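Local coordinates for protein putative hydrolase (Acinetobacter sp. NBRC 100985, PDB 4XUK) that probably hydrolyses organophosphate triesters, and perhaps lactones, at a two-zinc centre of the metallo-beta-lactamase superfamily, at residues 13-18 and 94-99; 19-24 and 74-79; 36-41 and 227-232. The protein carries 2 engineered substitutions. All blocks are in the same frame, centred on the assembly; numbering follows the deposited sequence.

Interaction 1 (13-18 and 94-99); sequences DVQITA and SGYQPE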
# COMPACT_ATOMS: atom_id res chain seq x y z
N ASP A 13 -21.17 1.01 7.30
CA ASP A 13 -21.69 2.38 7.24
C ASP A 13 -20.67 3.45 7.64
O ASP A 13 -20.98 4.64 7.64
CB ASP A 13 -22.93 2.51 8.14
CG ASP A 13 -24.14 1.82 7.55
OD1 ASP A 13 -24.17 1.61 6.32
OD2 ASP A 13 -25.06 1.49 8.33
N VAL A 14 -19.46 3.02 7.97
CA VAL A 14 -18.47 3.96 8.49
C VAL A 14 -17.34 4.16 7.48
O VAL A 14 -16.86 3.20 6.88
CB VAL A 14 -17.89 3.46 9.82
CG1 VAL A 14 -16.85 4.44 10.38
CG2 VAL A 14 -19.01 3.23 10.81
N GLN A 15 -16.94 5.40 7.28
CA GLN A 15 -15.79 5.68 6.43
C GLN A 15 -14.65 6.14 7.32
O GLN A 15 -14.81 7.07 8.12
CB GLN A 15 -16.11 6.75 5.39
CG GLN A 15 -14.92 7.09 4.50
CD GLN A 15 -15.25 8.11 3.42
OE1 GLN A 15 -15.60 9.25 3.71
NE2 GLN A 15 -15.11 7.71 2.16
N ILE A 16 -13.51 5.47 7.19
CA ILE A 16 -12.30 5.88 7.88
C ILE A 16 -11.34 6.44 6.84
O ILE A 16 -11.06 5.79 5.83
CB ILE A 16 -11.65 4.69 8.61
CG1 ILE A 16 -12.61 4.16 9.68
CG2 ILE A 16 -10.32 5.11 9.22
CD1 ILE A 16 -12.25 2.80 10.24
N THR A 17 -10.84 7.65 7.07
CA THR A 17 -9.89 8.25 6.15
C THR A 17 -8.50 8.24 6.77
O THR A 17 -8.28 8.87 7.82
CB THR A 17 -10.26 9.70 5.83
OG1 THR A 17 -11.65 9.77 5.46
CG2 THR A 17 -9.40 10.23 4.70
N ALA A 18 -7.57 7.52 6.14
CA ALA A 18 -6.18 7.55 6.59
C ALA A 18 -5.58 8.86 6.12
O ALA A 18 -5.79 9.25 4.96
CB ALA A 18 -5.40 6.38 6.00
N SER A 94 -8.85 15.37 1.05
CA SER A 94 -9.75 14.22 1.06
C SER A 94 -11.20 14.65 0.85
O SER A 94 -12.07 13.81 0.57
CB SER A 94 -9.65 13.46 2.37
OG SER A 94 -10.39 14.12 3.38
N GLY A 95 -11.48 15.95 1.02
CA GLY A 95 -12.82 16.46 0.82
C GLY A 95 -13.51 16.93 2.10
O GLY A 95 -14.57 17.55 2.04
N TYR A 96 -12.93 16.62 3.25
CA TYR A 96 -13.51 17.05 4.52
C TYR A 96 -13.06 18.46 4.92
O TYR A 96 -12.15 19.02 4.31
CB TYR A 96 -13.19 16.05 5.65
CG TYR A 96 -13.96 14.73 5.57
CD1 TYR A 96 -15.30 14.67 5.96
CD2 TYR A 96 -13.35 13.56 5.13
CE1 TYR A 96 -16.01 13.48 5.91
CE2 TYR A 96 -14.05 12.36 5.08
CZ TYR A 96 -15.38 12.33 5.47
OH TYR A 96 -16.10 11.16 5.43
N GLN A 97 -13.72 19.03 5.93
CA GLN A 97 -13.37 20.36 6.44
C GLN A 97 -13.04 20.27 7.92
O GLN A 97 -13.68 19.51 8.65
CB GLN A 97 -14.54 21.32 6.29
CG GLN A 97 -15.41 21.05 5.09
CD GLN A 97 -15.06 21.94 3.94
OE1 GLN A 97 -13.88 22.21 3.69
NE2 GLN A 97 -16.08 22.41 3.23
N PRO A 98 -12.07 21.06 8.37
CA PRO A 98 -11.71 21.00 9.80
C PRO A 98 -12.88 21.36 10.72
O PRO A 98 -12.92 20.85 11.84
CB PRO A 98 -10.56 22.01 9.92
CG PRO A 98 -10.57 22.82 8.64
CD PRO A 98 -11.16 21.94 7.60
N GLU A 99 -13.80 22.22 10.28
CA GLU A 99 -14.96 22.58 11.11
C GLU A 99 -15.91 21.41 11.34
O GLU A 99 -16.74 21.46 12.25
CB GLU A 99 -15.73 23.75 10.48
CG GLU A 99 -14.98 25.07 10.47
CD GLU A 99 -14.09 25.23 9.25
OE1 GLU A 99 -13.92 24.25 8.48
OE2 GLU A 99 -13.55 26.35 9.06
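Y96, just past the Schellman motif that ends helix 87-93, reaches across to Q15 and T17 on strand 14-26. In that motif G95 takes a positive phi of 111°, a conformation glycine adopts easily; the chain leaves the helix there, and Y96 points its side chain at the strand. The Y96 hydroxyl then donates to Q15 OE1 over 2.6 Å. The bond lies in the carbonyl plane of the amide, with a C=O...donor angle of 153°, and OE1 sits at the edge of the phenol ring while the two planes stand 78° apart. Q15 suits the place because its CG is anti to the backbone N and the chain runs straight on, carrying the amide out to the hydroxyl. That hydroxyl is also bonded to N64 ND2 of the neighbouring strand 54-64. T17 OG1 approaches the ring obliquely, 3.6 Å from Y96 CE2, but its hydrogen bond goes to Q8. Its methyl, CG2, packs 4.0 Å from S94 CB, whose OG bonds back to L91 O. K1 of the second subunit makes a cation-pi contact with the Y96 ring. Such joining of a helix end to the outer part of a mixed sheet fits the layered alpha-beta/beta-alpha fold of the metallo-beta-lactamase superfamily.

Interaction 2 (19-24 and 74-79); sequences LLDGTN and SGAASC
The carboxylate of D21 lies against the backbone at G75 and A76, so the contact is one flat acid group set on a bend of main chain. D21 CG is 3.4 Å from G75 CA, and both carboxylate oxygens stay close to the same carbon. Glycine fits here because it has no side chain on the flank that the acid occupies, and its backbone angles, with positive phi, are ones glycine adopts readily. The next residue, A76, donates its amide N-H to D21 OD2 across 2.8 Å. The N-H...O angle is 159°, yet the donor stands well above the carboxylate plane, 50° out of it. A76 CB also approaches OD2, at 3.6 Å, a spacing that a small methyl allows. The CB bond of D21 points at the loop, and chi1 of -158° sets CG anti to the backbone N.

A water ties the other oxygen down: it donates to D21 OD1 (2.7 Å) and to S74 O, and accepts from A77 N at 2.9 Å. Beyond the loop, V87 N bonds to OD1 and G85 N to OD2, so three main-chain amides and a water grip the two oxygens of this buried acid, which would fix the rotation of the group. A76 also opens a type II' beta turn closed by C79 N and A76 O, and C79 is held by its disulfide to C115. S74 OG bonds to the carbonyl of the zinc ligand H113, and A76 packs on D112, another ligand. An aspartate on a strand thus holds the loop following strand 69-72 beside the dinuclear zinc site of a metallo-beta-lactamase fold.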
# COMPACT_ATOMS: atom_id res chain seq x y z
N LEU A 19 -4.87 9.54 7.01
CA LEU A 19 -4.24 10.83 6.69
C LEU A 19 -2.75 10.79 7.00
O LEU A 19 -2.35 10.44 8.12
CB LEU A 19 -4.89 11.95 7.51
CG LEU A 19 -6.38 12.16 7.31
CD1 LEU A 19 -6.90 13.27 8.23
CD2 LEU A 19 -6.66 12.49 5.84
N LEU A 20 -1.94 11.16 6.01
CA LEU A 20 -0.48 11.14 6.16
C LEU A 20 0.03 12.47 6.72
O LEU A 20 -0.35 13.54 6.23
CB LEU A 20 0.21 10.84 4.82
CG LEU A 20 1.75 10.75 4.83
CD1 LEU A 20 2.24 9.65 5.77
CD2 LEU A 20 2.31 10.52 3.44
N ASP A 21 0.86 12.40 7.75
CA ASP A 21 1.49 13.59 8.30
C ASP A 21 2.87 13.80 7.69
O ASP A 21 3.33 14.93 7.54
CB ASP A 21 1.62 13.52 9.83
CG ASP A 21 1.77 14.89 10.45
OD1 ASP A 21 0.92 15.77 10.17
OD2 ASP A 21 2.74 15.11 11.20
N GLY A 22 3.53 12.71 7.34
CA GLY A 22 4.90 12.79 6.85
C GLY A 22 5.60 11.47 7.09
O GLY A 22 4.99 10.52 7.60
N THR A 23 6.89 11.43 6.75
CA THR A 23 7.67 10.20 6.84
C THR A 23 8.99 10.48 7.55
O THR A 23 9.73 11.39 7.17
CB THR A 23 7.96 9.66 5.44
OG1 THR A 23 6.74 9.51 4.71
CG2 THR A 23 8.64 8.31 5.53
N ASN A 24 9.30 9.70 8.56
CA ASN A 24 10.61 9.76 9.16
C ASN A 24 11.55 8.67 8.72
O ASN A 24 11.12 7.66 8.27
CB ASN A 24 10.56 9.73 10.65
CG ASN A 24 9.97 10.98 11.23
OD1 ASN A 24 9.94 12.02 10.65
ND2 ASN A 24 9.49 10.84 12.39
N SER A 74 -3.38 13.47 15.31
CA SER A 74 -3.46 14.64 14.42
C SER A 74 -2.14 15.00 13.75
O SER A 74 -2.05 16.04 13.06
CB SER A 74 -3.94 15.86 15.19
OG SER A 74 -2.98 16.20 16.20
N GLY A 75 -1.12 14.19 13.95
CA GLY A 75 0.18 14.50 13.39
C GLY A 75 0.90 15.54 14.22
O GLY A 75 0.45 15.89 15.31
N ALA A 76 2.01 16.05 13.70
CA ALA A 76 2.98 16.81 14.49
C ALA A 76 2.93 18.32 14.30
O ALA A 76 3.68 19.04 14.96
CB ALA A 76 4.38 16.31 14.20
N ALA A 77 2.07 18.78 13.39
CA ALA A 77 2.11 20.18 12.96
C ALA A 77 3.57 20.58 12.70
O ALA A 77 4.27 19.89 11.97
CB ALA A 77 1.47 21.09 13.99
N SER A 78 4.03 21.64 13.34
CA SER A 78 5.40 22.14 13.25
C SER A 78 6.32 21.75 14.42
O SER A 78 7.35 22.27 14.53
CB SER A 78 5.41 23.66 13.22
OG SER A 78 4.61 24.21 12.26
N CYS A 79 5.89 20.85 15.28
CA CYS A 79 6.61 20.54 16.51
C CYS A 79 7.90 19.75 16.27
O CYS A 79 8.76 19.69 17.16
CB CYS A 79 5.70 19.77 17.48
SG CYS A 79 4.42 20.79 18.29
O HOH W 1 -0.10 17.51 11.92

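Interaction 3 (36-41 and 227-232); sequences QQQVHE and FDRPET
R229 meets Q38 of helix 36-45 from the loop that follows helix 225-228. Along 227-232, F227 comes first, its ring set against F251, and D228 follows with a salt bridge to K45 and a hydrogen bond to Y46. At R229 the chain leaves helical geometry. Its side chain starts anti to the backbone N (chi1 -162°) and bends at chi2 and chi3, which brings NH2 to Q38 OE1. Arginine and glutamine are well matched, as the amide oxygen meets the edge of the guanidinium near its plane; the planes of the two groups are inclined by 24°. The modelled NH2 to OE1 separation of 2.3 Å is too short to trust in detail. A water, in plane at the guanidinium edge, donates to Q38 OE1 (2.5 Å) and accepts from R229 NH1 (3.0 Å). P230, with a phi of -62°, suits the second place of the type I turn from R229 to T232, which passes through E231. T232 ends it by giving R229 O two bonds, from its N at 3.0 Å and its OG1 at 2.7 Å. Helix 240-257 bonds the loop through R247 to P230 O and meets helix 225-228 through F251, while on helix 36-45 V39, like T232, packs on V225 and I34.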
# COMPACT_ATOMS: atom_id res chain seq x y z
N GLN A 36 22.28 -5.56 16.29
CA GLN A 36 22.07 -4.75 15.10
C GLN A 36 22.16 -5.57 13.82
O GLN A 36 21.49 -5.24 12.82
CB GLN A 36 23.05 -3.57 15.07
CG GLN A 36 22.59 -2.39 15.94
CD GLN A 36 21.28 -1.79 15.42
OE1 GLN A 36 21.23 -1.27 14.30
NE2 GLN A 36 20.23 -1.87 16.22
N GLN A 37 22.96 -6.63 13.83
CA GLN A 37 23.05 -7.50 12.66
C GLN A 37 21.70 -8.14 12.34
O GLN A 37 21.33 -8.27 11.16
CB GLN A 37 24.13 -8.57 12.88
CG GLN A 37 24.41 -9.45 11.66
CD GLN A 37 25.09 -8.71 10.52
OE1 GLN A 37 24.84 -8.98 9.34
NE2 GLN A 37 25.97 -7.78 10.85
N GLN A 38 20.94 -8.53 13.37
CA GLN A 38 19.63 -9.15 13.16
C GLN A 38 18.60 -8.11 12.72
O GLN A 38 17.69 -8.42 11.95
CB GLN A 38 19.14 -9.87 14.42
CG GLN A 38 19.92 -11.14 14.73
CD GLN A 38 19.59 -11.69 16.11
OE1 GLN A 38 18.49 -11.50 16.63
NE2 GLN A 38 20.56 -12.35 16.72
N VAL A 39 18.74 -6.90 13.25
CA VAL A 39 17.93 -5.78 12.78
C VAL A 39 18.14 -5.61 11.29
O VAL A 39 17.17 -5.52 10.53
CB VAL A 39 18.28 -4.46 13.52
CG1 VAL A 39 17.58 -3.27 12.87
CG2 VAL A 39 17.89 -4.56 14.98
N HIS A 40 19.39 -5.58 10.85
CA HIS A 40 19.68 -5.42 9.43
C HIS A 40 19.21 -6.60 8.58
O HIS A 40 18.74 -6.41 7.45
CB HIS A 40 21.15 -5.07 9.18
CG HIS A 40 21.50 -3.67 9.60
ND1 HIS A 40 20.93 -2.56 9.02
CD2 HIS A 40 22.34 -3.21 10.56
CE1 HIS A 40 21.40 -1.47 9.59
NE2 HIS A 40 22.26 -1.84 10.54
N GLU A 41 19.31 -7.81 9.12
CA GLU A 41 18.74 -8.99 8.47
C GLU A 41 17.24 -8.81 8.21
O GLU A 41 16.75 -9.01 7.09
CB GLU A 41 18.97 -10.23 9.33
CG GLU A 41 20.42 -10.71 9.33
CD GLU A 41 20.75 -11.63 10.50
OE1 GLU A 41 21.95 -11.82 10.81
OE2 GLU A 41 19.79 -12.15 11.12
N PHE A 227 7.44 -6.94 13.97
CA PHE A 227 6.51 -8.02 13.63
C PHE A 227 7.23 -9.38 13.63
O PHE A 227 6.73 -10.33 14.23
CB PHE A 227 5.77 -7.75 12.32
CG PHE A 227 4.53 -6.89 12.49
CD1 PHE A 227 4.64 -5.52 12.74
CD2 PHE A 227 3.26 -7.46 12.44
CE1 PHE A 227 3.51 -4.73 12.91
CE2 PHE A 227 2.12 -6.67 12.62
CZ PHE A 227 2.25 -5.30 12.85
N ASP A 228 8.38 -9.47 12.96
CA ASP A 228 9.17 -10.70 13.01
C ASP A 228 9.68 -10.97 14.42
O ASP A 228 9.76 -12.12 14.85
CB ASP A 228 10.36 -10.62 12.04
CG ASP A 228 9.94 -10.65 10.58
OD1 ASP A 228 8.77 -10.34 10.27
OD2 ASP A 228 10.80 -10.98 9.72
N ARG A 229 10.03 -9.91 15.14
CA ARG A 229 10.51 -10.03 16.51
C ARG A 229 9.73 -9.10 17.44
O ARG A 229 10.26 -8.08 17.89
CB ARG A 229 12.00 -9.71 16.57
CG ARG A 229 12.68 -10.22 17.82
CD ARG A 229 13.13 -11.66 17.64
NE ARG A 229 14.17 -11.74 16.62
CZ ARG A 229 15.46 -11.92 16.89
NH1 ARG A 229 15.88 -12.09 18.14
NH2 ARG A 229 16.33 -11.96 15.89
N PRO A 230 8.47 -9.46 17.77
CA PRO A 230 7.60 -8.54 18.50
C PRO A 230 8.10 -8.17 19.90
O PRO A 230 7.63 -7.18 20.46
CB PRO A 230 6.28 -9.32 18.61
CG PRO A 230 6.65 -10.74 18.45
CD PRO A 230 7.81 -10.75 17.50
N GLU A 231 9.04 -8.91 20.45
CA GLU A 231 9.66 -8.62 21.74
C GLU A 231 10.63 -7.45 21.72
O GLU A 231 11.10 -7.04 22.70
CB GLU A 231 10.31 -9.87 22.29
CG GLU A 231 11.50 -10.31 21.49
CD GLU A 231 11.21 -11.34 20.40
OE1 GLU A 231 12.08 -12.18 20.21
OE2 GLU A 231 10.18 -11.30 19.72
N THR A 232 10.85 -6.88 20.56
CA THR A 232 11.80 -5.79 20.38
C THR A 232 11.22 -4.43 20.79
O THR A 232 10.30 -3.92 20.16
CB THR A 232 12.24 -5.68 18.90
OG1 THR A 232 12.69 -6.97 18.44
CG2 THR A 232 13.35 -4.65 18.73
O HOH W 2 18.71 -12.73 18.85

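Interactions 1 and 2 use successive parts of strand 14-26, their centres 17 Å apart, and bind it to either end of one connection: residues 74-79 precede helix 87-93 and residues 94-99 follow it. Both also touch the second subunit. Interaction 2 is the one closest to the zinc site, presumably the catalytic centre, with G75 about 8 Å from a zinc ion and its loop beside D112 and H113. The centre of interaction 3 lies 26 Å from that of interaction 2 and 35 Å from that of interaction 1, on the opposite side of the chain's centre from interaction 1. It is a surface contact, whereas the other two are buried, and it joins helix 36-45 to a distant part of the sequence.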